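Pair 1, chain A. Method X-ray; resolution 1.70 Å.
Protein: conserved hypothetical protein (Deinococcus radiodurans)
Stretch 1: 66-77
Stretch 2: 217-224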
# COMPACT_ATOMS: atom_id res chain seq x y z
N ASP A 66 19.21 -0.09 -7.81
CA ASP A 66 18.63 -0.39 -9.14
C ASP A 66 17.22 0.18 -9.31
O ASP A 66 16.82 0.50 -10.43
CB ASP A 66 18.56 -1.90 -9.40
CG ASP A 66 19.92 -2.53 -9.55
OD1 ASP A 66 20.89 -1.82 -9.85
OD2 ASP A 66 20.00 -3.77 -9.36
N TYR A 67 16.48 0.27 -8.21
CA TYR A 67 15.17 0.95 -8.09
C TYR A 67 15.29 2.44 -8.44
O TYR A 67 14.29 3.10 -8.71
CB TYR A 67 14.69 0.76 -6.62
CG TYR A 67 13.30 1.19 -6.17
CD1 TYR A 67 12.25 1.42 -7.06
CD2 TYR A 67 13.02 1.31 -4.81
CE1 TYR A 67 10.97 1.79 -6.60
CE2 TYR A 67 11.75 1.67 -4.34
CZ TYR A 67 10.73 1.91 -5.23
OH TYR A 67 9.48 2.27 -4.73
N GLY A 68 16.52 2.98 -8.43
CA GLY A 68 16.75 4.42 -8.60
C GLY A 68 16.66 5.22 -7.30
O GLY A 68 16.57 6.45 -7.31
N ALA A 69 16.74 4.54 -6.17
CA ALA A 69 16.70 5.23 -4.90
C ALA A 69 18.10 5.58 -4.43
O ALA A 69 19.09 5.00 -4.91
CB ALA A 69 16.01 4.38 -3.87
N ALA A 70 18.18 6.53 -3.51
CA ALA A 70 19.42 6.79 -2.80
C ALA A 70 19.53 5.82 -1.64
O ALA A 70 18.53 5.35 -1.12
CB ALA A 70 19.52 8.21 -2.32
N TYR A 71 20.76 5.48 -1.28
CA TYR A 71 21.02 4.51 -0.23
C TYR A 71 22.26 4.92 0.58
O TYR A 71 23.29 5.25 0.01
CB TYR A 71 21.25 3.12 -0.83
CG TYR A 71 21.49 2.02 0.19
CD1 TYR A 71 22.77 1.79 0.70
CD2 TYR A 71 20.47 1.20 0.60
CE1 TYR A 71 23.00 0.78 1.62
CE2 TYR A 71 20.70 0.18 1.53
CZ TYR A 71 21.98 -0.02 2.03
OH TYR A 71 22.20 -1.03 2.94
N THR A 72 22.15 4.81 1.89
CA THR A 72 23.30 5.02 2.76
C THR A 72 23.15 4.13 3.97
O THR A 72 22.04 3.87 4.41
CB THR A 72 23.45 6.51 3.17
OG1 THR A 72 24.72 6.70 3.83
CG2 THR A 72 22.32 6.95 4.07
N HIS A 73 24.26 3.63 4.48
CA HIS A 73 24.26 2.84 5.70
C HIS A 73 25.09 3.62 6.71
O HIS A 73 26.23 3.96 6.44
CB HIS A 73 24.85 1.45 5.46
CG HIS A 73 24.71 0.51 6.62
ND1 HIS A 73 25.06 -0.82 6.54
CD2 HIS A 73 24.26 0.70 7.89
CE1 HIS A 73 24.84 -1.40 7.70
NE2 HIS A 73 24.36 -0.50 8.54
N VAL A 74 24.49 3.95 7.84
CA VAL A 74 25.13 4.78 8.86
C VAL A 74 24.99 4.13 10.24
O VAL A 74 24.19 3.21 10.41
CB VAL A 74 24.53 6.23 8.87
CG1 VAL A 74 24.74 6.91 7.54
CG2 VAL A 74 23.04 6.20 9.25
N SER A 75 25.77 4.60 11.21
CA SER A 75 25.59 4.23 12.61
C SER A 75 24.40 4.99 13.20
O SER A 75 23.98 6.00 12.66
CB SER A 75 26.83 4.60 13.42
OG SER A 75 27.00 6.03 13.44
N ALA A 76 23.91 4.51 14.34
CA ALA A 76 22.85 5.23 15.07
C ALA A 76 23.24 6.68 15.34
O ALA A 76 22.40 7.57 15.20
CB ALA A 76 22.54 4.54 16.37
N ALA A 77 24.50 6.89 15.73
CA ALA A 77 25.03 8.22 16.02
C ALA A 77 25.00 9.13 14.80
O ALA A 77 24.80 10.33 14.92
CB ALA A 77 26.47 8.12 16.53
N ARG A 217 11.14 10.37 -5.45
CA ARG A 217 12.44 10.32 -4.82
C ARG A 217 12.36 9.51 -3.54
O ARG A 217 11.45 9.69 -2.72
CB ARG A 217 12.93 11.72 -4.52
CG ARG A 217 13.11 12.58 -5.78
CD ARG A 217 13.27 14.05 -5.42
NE ARG A 217 14.45 14.21 -4.56
CZ ARG A 217 14.54 15.04 -3.52
NH1 ARG A 217 13.52 15.81 -3.16
NH2 ARG A 217 15.66 15.08 -2.82
N LEU A 218 13.27 8.56 -3.41
CA LEU A 218 13.36 7.76 -2.21
C LEU A 218 14.79 7.73 -1.74
O LEU A 218 15.72 7.49 -2.54
CB LEU A 218 12.85 6.33 -2.46
CG LEU A 218 13.17 5.31 -1.35
CD1 LEU A 218 12.47 5.65 -0.04
CD2 LEU A 218 12.82 3.91 -1.88
N GLN A 219 14.96 8.03 -0.46
CA GLN A 219 16.24 7.86 0.23
C GLN A 219 16.05 6.78 1.26
O GLN A 219 15.23 6.90 2.15
CB GLN A 219 16.66 9.15 0.93
CG GLN A 219 17.84 9.01 1.89
CD GLN A 219 19.17 8.99 1.18
OE1 GLN A 219 19.52 9.95 0.52
NE2 GLN A 219 19.92 7.90 1.32
N VAL A 220 16.85 5.73 1.15
CA VAL A 220 16.89 4.69 2.14
C VAL A 220 18.11 4.92 3.01
O VAL A 220 19.23 5.13 2.52
CB VAL A 220 16.97 3.27 1.49
CG1 VAL A 220 17.19 2.21 2.55
CG2 VAL A 220 15.74 2.98 0.63
N ILE A 221 17.88 4.89 4.31
CA ILE A 221 18.92 5.03 5.30
C ILE A 221 18.88 3.77 6.13
O ILE A 221 17.96 3.55 6.91
CB ILE A 221 18.76 6.29 6.19
CG1 ILE A 221 18.71 7.54 5.32
CG2 ILE A 221 19.90 6.37 7.23
CD1 ILE A 221 18.63 8.83 6.12
N VAL A 222 19.88 2.91 5.93
CA VAL A 222 20.05 1.77 6.83
C VAL A 222 20.86 2.19 8.02
O VAL A 222 21.84 2.90 7.89
CB VAL A 222 20.72 0.59 6.11
CG1 VAL A 222 20.84 -0.63 7.07
CG2 VAL A 222 19.95 0.26 4.88
N VAL A 223 20.43 1.77 9.21
CA VAL A 223 21.11 2.17 10.41
C VAL A 223 21.51 0.96 11.24
O VAL A 223 20.72 0.04 11.43
CB VAL A 223 20.30 3.22 11.24
CG1 VAL A 223 18.88 2.82 11.46
CG2 VAL A 223 21.01 3.53 12.56
N GLY A 224 22.77 0.95 11.67
CA GLY A 224 23.22 0.05 12.74
C GLY A 224 24.02 -1.15 12.28
O GLY A 224 24.27 -1.34 11.09
OXT GLY A 224 24.45 -1.97 13.11
O HOH W 1 15.40 8.73 -5.71
O HOH W 2 22.57 8.26 0.01

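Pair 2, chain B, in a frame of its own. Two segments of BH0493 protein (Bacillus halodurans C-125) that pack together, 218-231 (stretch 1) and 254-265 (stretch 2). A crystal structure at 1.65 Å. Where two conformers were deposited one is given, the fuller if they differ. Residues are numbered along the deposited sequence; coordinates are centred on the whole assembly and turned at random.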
# COMPACT_ATOMS: atom_id res chain seq x y z
N ASP B 218 -24.02 -15.78 -26.84
CA ASP B 218 -24.83 -15.20 -25.79
C ASP B 218 -23.97 -14.80 -24.57
O ASP B 218 -24.30 -15.15 -23.44
CB ASP B 218 -25.94 -16.15 -25.35
CG ASP B 218 -26.94 -15.46 -24.44
OD1 ASP B 218 -27.05 -14.20 -24.44
OD2 ASP B 218 -27.63 -16.19 -23.68
N PRO B 219 -22.95 -13.98 -24.79
CA PRO B 219 -21.97 -13.74 -23.71
C PRO B 219 -22.62 -12.91 -22.60
O PRO B 219 -23.48 -12.04 -22.87
CB PRO B 219 -20.88 -12.92 -24.44
CG PRO B 219 -21.65 -12.12 -25.47
CD PRO B 219 -22.68 -13.14 -25.97
N VAL B 220 -22.17 -13.12 -21.36
CA VAL B 220 -22.57 -12.29 -20.24
C VAL B 220 -21.88 -10.94 -20.19
O VAL B 220 -22.37 -9.99 -19.59
CB VAL B 220 -22.43 -13.09 -18.89
CG1 VAL B 220 -23.40 -14.29 -18.92
CG2 VAL B 220 -21.06 -13.56 -18.70
N TYR B 221 -20.70 -10.84 -20.82
CA TYR B 221 -20.01 -9.57 -21.00
C TYR B 221 -19.00 -9.75 -22.13
O TYR B 221 -18.70 -10.90 -22.53
CB TYR B 221 -19.34 -9.05 -19.67
CG TYR B 221 -18.37 -10.02 -19.00
CD1 TYR B 221 -17.05 -10.15 -19.49
CD2 TYR B 221 -18.73 -10.74 -17.82
CE1 TYR B 221 -16.11 -11.06 -18.90
CE2 TYR B 221 -17.81 -11.62 -17.20
CZ TYR B 221 -16.50 -11.78 -17.75
OH TYR B 221 -15.59 -12.61 -17.13
N MET B 222 -18.52 -8.63 -22.65
CA MET B 222 -17.36 -8.57 -23.56
C MET B 222 -16.15 -8.08 -22.76
O MET B 222 -16.30 -7.17 -21.92
CB MET B 222 -17.65 -7.53 -24.65
CG MET B 222 -18.80 -8.03 -25.61
SD MET B 222 -19.13 -6.84 -26.96
CE MET B 222 -20.18 -5.62 -26.15
N ALA B 223 -14.98 -8.63 -23.02
CA ALA B 223 -13.84 -8.33 -22.13
C ALA B 223 -12.60 -7.98 -22.93
O ALA B 223 -12.40 -8.50 -24.06
CB ALA B 223 -13.55 -9.52 -21.29
N VAL B 224 -11.69 -7.25 -22.27
CA VAL B 224 -10.35 -6.98 -22.85
C VAL B 224 -9.38 -6.78 -21.69
O VAL B 224 -9.83 -6.37 -20.60
CB VAL B 224 -10.40 -5.77 -23.77
CG1 VAL B 224 -10.73 -4.44 -23.00
CG2 VAL B 224 -9.06 -5.64 -24.55
N SER B 225 -8.12 -7.16 -21.91
CA SER B 225 -7.04 -6.82 -20.99
C SER B 225 -6.22 -5.70 -21.61
O SER B 225 -5.99 -5.67 -22.86
CB SER B 225 -6.16 -8.02 -20.64
OG SER B 225 -5.42 -8.48 -21.76
N LEU B 226 -5.76 -4.80 -20.75
CA LEU B 226 -5.27 -3.50 -21.20
C LEU B 226 -4.01 -3.12 -20.42
O LEU B 226 -3.82 -3.56 -19.28
CB LEU B 226 -6.33 -2.45 -20.98
CG LEU B 226 -7.66 -2.65 -21.69
CD1 LEU B 226 -8.59 -1.66 -21.04
CD2 LEU B 226 -7.43 -2.29 -23.19
N PRO B 227 -3.10 -2.39 -21.08
CA PRO B 227 -1.77 -2.06 -20.52
C PRO B 227 -1.86 -0.96 -19.49
O PRO B 227 -2.85 -0.26 -19.43
CB PRO B 227 -0.99 -1.55 -21.78
CG PRO B 227 -2.03 -0.96 -22.64
CD PRO B 227 -3.23 -1.93 -22.48
N PRO B 228 -0.77 -0.74 -18.71
CA PRO B 228 -0.75 0.35 -17.73
C PRO B 228 -0.93 1.73 -18.35
O PRO B 228 -1.40 2.66 -17.67
CB PRO B 228 0.69 0.26 -17.14
CG PRO B 228 1.08 -1.22 -17.40
CD PRO B 228 0.44 -1.59 -18.70
N THR B 229 -0.59 1.84 -19.63
CA THR B 229 -0.72 3.09 -20.38
C THR B 229 -2.13 3.35 -20.93
O THR B 229 -2.35 4.34 -21.61
CB THR B 229 0.28 3.07 -21.58
OG1 THR B 229 0.14 1.83 -22.29
CG2 THR B 229 1.71 3.15 -21.05
N PHE B 230 -3.07 2.45 -20.68
CA PHE B 230 -4.43 2.60 -21.21
C PHE B 230 -4.97 4.00 -21.04
O PHE B 230 -5.02 4.53 -19.92
CB PHE B 230 -5.41 1.64 -20.52
CG PHE B 230 -6.81 1.76 -21.05
CD1 PHE B 230 -7.09 1.49 -22.39
CD2 PHE B 230 -7.86 2.15 -20.20
CE1 PHE B 230 -8.40 1.62 -22.88
CE2 PHE B 230 -9.18 2.24 -20.72
CZ PHE B 230 -9.41 1.99 -22.04
N SER B 231 -5.44 4.56 -22.14
CA SER B 231 -6.08 5.86 -22.06
C SER B 231 -7.35 5.88 -22.91
O SER B 231 -7.48 5.11 -23.86
CB SER B 231 -5.13 6.99 -22.49
OG SER B 231 -5.10 7.07 -23.89
N ASN B 254 -27.38 -4.37 -23.91
CA ASN B 254 -27.29 -4.29 -22.46
C ASN B 254 -26.27 -5.29 -21.93
O ASN B 254 -26.57 -6.03 -20.98
CB ASN B 254 -28.64 -4.52 -21.77
CG ASN B 254 -28.68 -4.01 -20.33
OD1 ASN B 254 -29.43 -4.55 -19.51
ND2 ASN B 254 -27.86 -2.99 -20.01
N ILE B 255 -25.07 -5.30 -22.53
CA ILE B 255 -23.99 -6.22 -22.19
C ILE B 255 -22.86 -5.36 -21.55
O ILE B 255 -22.45 -4.37 -22.16
CB ILE B 255 -23.45 -6.91 -23.48
CG1 ILE B 255 -24.53 -7.81 -24.12
CG2 ILE B 255 -22.23 -7.79 -23.21
CD1 ILE B 255 -25.21 -8.74 -23.09
N PRO B 256 -22.41 -5.69 -20.32
CA PRO B 256 -21.27 -4.92 -19.74
C PRO B 256 -19.98 -5.12 -20.53
O PRO B 256 -19.80 -6.18 -21.23
CB PRO B 256 -21.09 -5.51 -18.33
CG PRO B 256 -22.40 -6.22 -17.99
CD PRO B 256 -22.94 -6.70 -19.36
N PHE B 257 -19.07 -4.14 -20.39
CA PHE B 257 -17.71 -4.22 -20.92
C PHE B 257 -16.74 -4.46 -19.74
O PHE B 257 -16.69 -3.62 -18.82
CB PHE B 257 -17.42 -2.89 -21.54
CG PHE B 257 -16.08 -2.80 -22.23
CD1 PHE B 257 -15.45 -3.92 -22.72
CD2 PHE B 257 -15.49 -1.55 -22.39
CE1 PHE B 257 -14.20 -3.78 -23.38
CE2 PHE B 257 -14.25 -1.42 -23.04
CZ PHE B 257 -13.62 -2.55 -23.50
N ALA B 258 -16.02 -5.56 -19.78
CA ALA B 258 -15.10 -5.88 -18.70
C ALA B 258 -13.72 -5.43 -19.13
O ALA B 258 -13.20 -5.88 -20.17
CB ALA B 258 -15.09 -7.37 -18.41
N MET B 259 -13.07 -4.65 -18.27
CA MET B 259 -11.73 -4.17 -18.57
C MET B 259 -10.80 -4.66 -17.47
O MET B 259 -11.05 -4.39 -16.31
CB MET B 259 -11.70 -2.66 -18.61
CG MET B 259 -12.67 -2.04 -19.63
SD MET B 259 -12.53 -0.25 -19.78
CE MET B 259 -13.33 0.28 -18.32
N MET B 260 -9.77 -5.39 -17.85
CA MET B 260 -8.78 -5.90 -16.92
C MET B 260 -7.49 -5.13 -17.20
O MET B 260 -6.85 -5.38 -18.21
CB MET B 260 -8.63 -7.41 -17.14
CG MET B 260 -10.03 -8.07 -16.99
SD MET B 260 -9.98 -9.87 -17.02
CE MET B 260 -8.52 -10.30 -17.91
N ILE B 261 -7.16 -4.17 -16.32
CA ILE B 261 -6.21 -3.15 -16.70
C ILE B 261 -4.90 -3.32 -15.90
O ILE B 261 -4.94 -3.50 -14.68
CB ILE B 261 -6.80 -1.77 -16.40
CG1 ILE B 261 -8.04 -1.49 -17.29
CG2 ILE B 261 -5.71 -0.67 -16.62
CD1 ILE B 261 -8.96 -0.34 -16.76
N GLY B 262 -3.75 -3.23 -16.57
CA GLY B 262 -2.47 -3.10 -15.84
C GLY B 262 -1.41 -4.12 -16.24
O GLY B 262 -0.30 -4.08 -15.69
N VAL B 263 -1.70 -4.96 -17.23
CA VAL B 263 -0.77 -6.02 -17.63
C VAL B 263 0.18 -5.46 -18.69
O VAL B 263 -0.27 -4.86 -19.68
CB VAL B 263 -1.49 -7.31 -18.13
CG1 VAL B 263 -2.40 -7.04 -19.35
CG2 VAL B 263 -0.47 -8.37 -18.43
N LYS B 264 1.47 -5.59 -18.43
CA LYS B 264 2.50 -5.23 -19.42
C LYS B 264 2.98 -6.54 -20.09
O LYS B 264 3.68 -7.36 -19.50
CB LYS B 264 3.64 -4.47 -18.70
CG LYS B 264 4.78 -4.10 -19.68
CD LYS B 264 5.71 -3.02 -19.03
CE LYS B 264 6.65 -2.44 -20.10
NZ LYS B 264 7.80 -1.70 -19.50
N LYS B 265 2.59 -6.75 -21.35
CA LYS B 265 2.84 -8.05 -21.99
C LYS B 265 4.29 -8.35 -22.36
O LYS B 265 5.03 -7.47 -22.81
CB LYS B 265 2.00 -8.21 -23.27
CG LYS B 265 0.48 -8.07 -23.10
CD LYS B 265 -0.18 -9.21 -22.37
CE LYS B 265 -0.21 -10.48 -23.18
NZ LYS B 265 -0.66 -11.66 -22.34
O HOH W 3 -3.03 -10.89 -21.05

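Two parallel strands lie side by side in both pairs, and 14 central residues superpose with an RMSD of 0.4 Å over N, CA and C. In pair 1, strand 70-74 runs beside strand 217-223 at 12° between their N-to-C directions; in pair 2, the strand through Met B222 to Leu B226 runs beside strand 257-261 at 18°. The matched positions include Ala A70 to Val A74 with Met B222 to Leu B226, and Leu A218 to Gly A224 with Pro B256 to Gly B262.

The ladder is the same in both. Alternate residues of the first strand bond on two sides of their partners, as parallel pairing requires: Ala A70 N donates to Leu A218 O (2.8 Å) and Val A220 N to Ala A70 O (2.8 Å), just as Met B222 N donates to Pro B256 O (3.1 Å) and Ala B258 N to Met B222 O (2.7 Å). Pro B256, which has no N-H, stands at the position of Leu A218, where in both pairs only the carbonyl enters the ladder. At the far end the matched glycines close the register, Gly A224 N giving to Val A74 O (3.0 Å) and Gly B262 N to Leu B226 O (2.7 Å). Both have positive phi, where a CB would jam against the preceding carbonyl O. Pair 1 ends there in a carboxylate, whereas pair 2 continues and Val B263 N shares Leu B226 O at 3.3 Å.

The side chains differ most on the face of Tyr A71, His A73, Val A220 and Val A222. There Tyr A71 reaches along the neighbouring strand, its CE2 3.4 Å from Val A222 CG2, and the His A73 ring lies with one face against Val A222 CG1, 3.8 Å from the ring centroid. His A73 NE2 also donates to the terminal Gly A224 O at 2.7 Å. The matching first-strand residues in pair 2 are small, Ala B223 and Ser B225. Ala B223 CB meets Ala B258 CB at 3.9 Å, and the second strand supplies bulk in Met B260, whose CE lies 4.3 Å from Ser B225 CB. Tyr B221, at the position of Ala A69, brings an aromatic ring to Ala B258, CD1 to CB 3.6 Å.

On the other face, Thr A72 and Val B224 have nearly coincident side-chain centres, 0.2 Å apart, yet meet different neighbours. Thr A72 CG2 is 3.8 Å from Gln A219 NE2; Val B224 CG1 is 3.5 Å from CZ of Phe B257, the aromatic counterpart of Gln A219. The amide of Gln A219 is instead engaged by polar partners: NE2 donates to Val A220 O (3.1 Å) and to water 2 (3.0 Å), which gives a weak bond to Tyr A71 O (3.1 Å). Further along, Val A74 CG2 packs on Ile A221 CG2 at 3.7 Å, while the longer Leu B226 places CD1 4.1 Å from Met B259 CB and 3.8 Å from Ile B261 CG1.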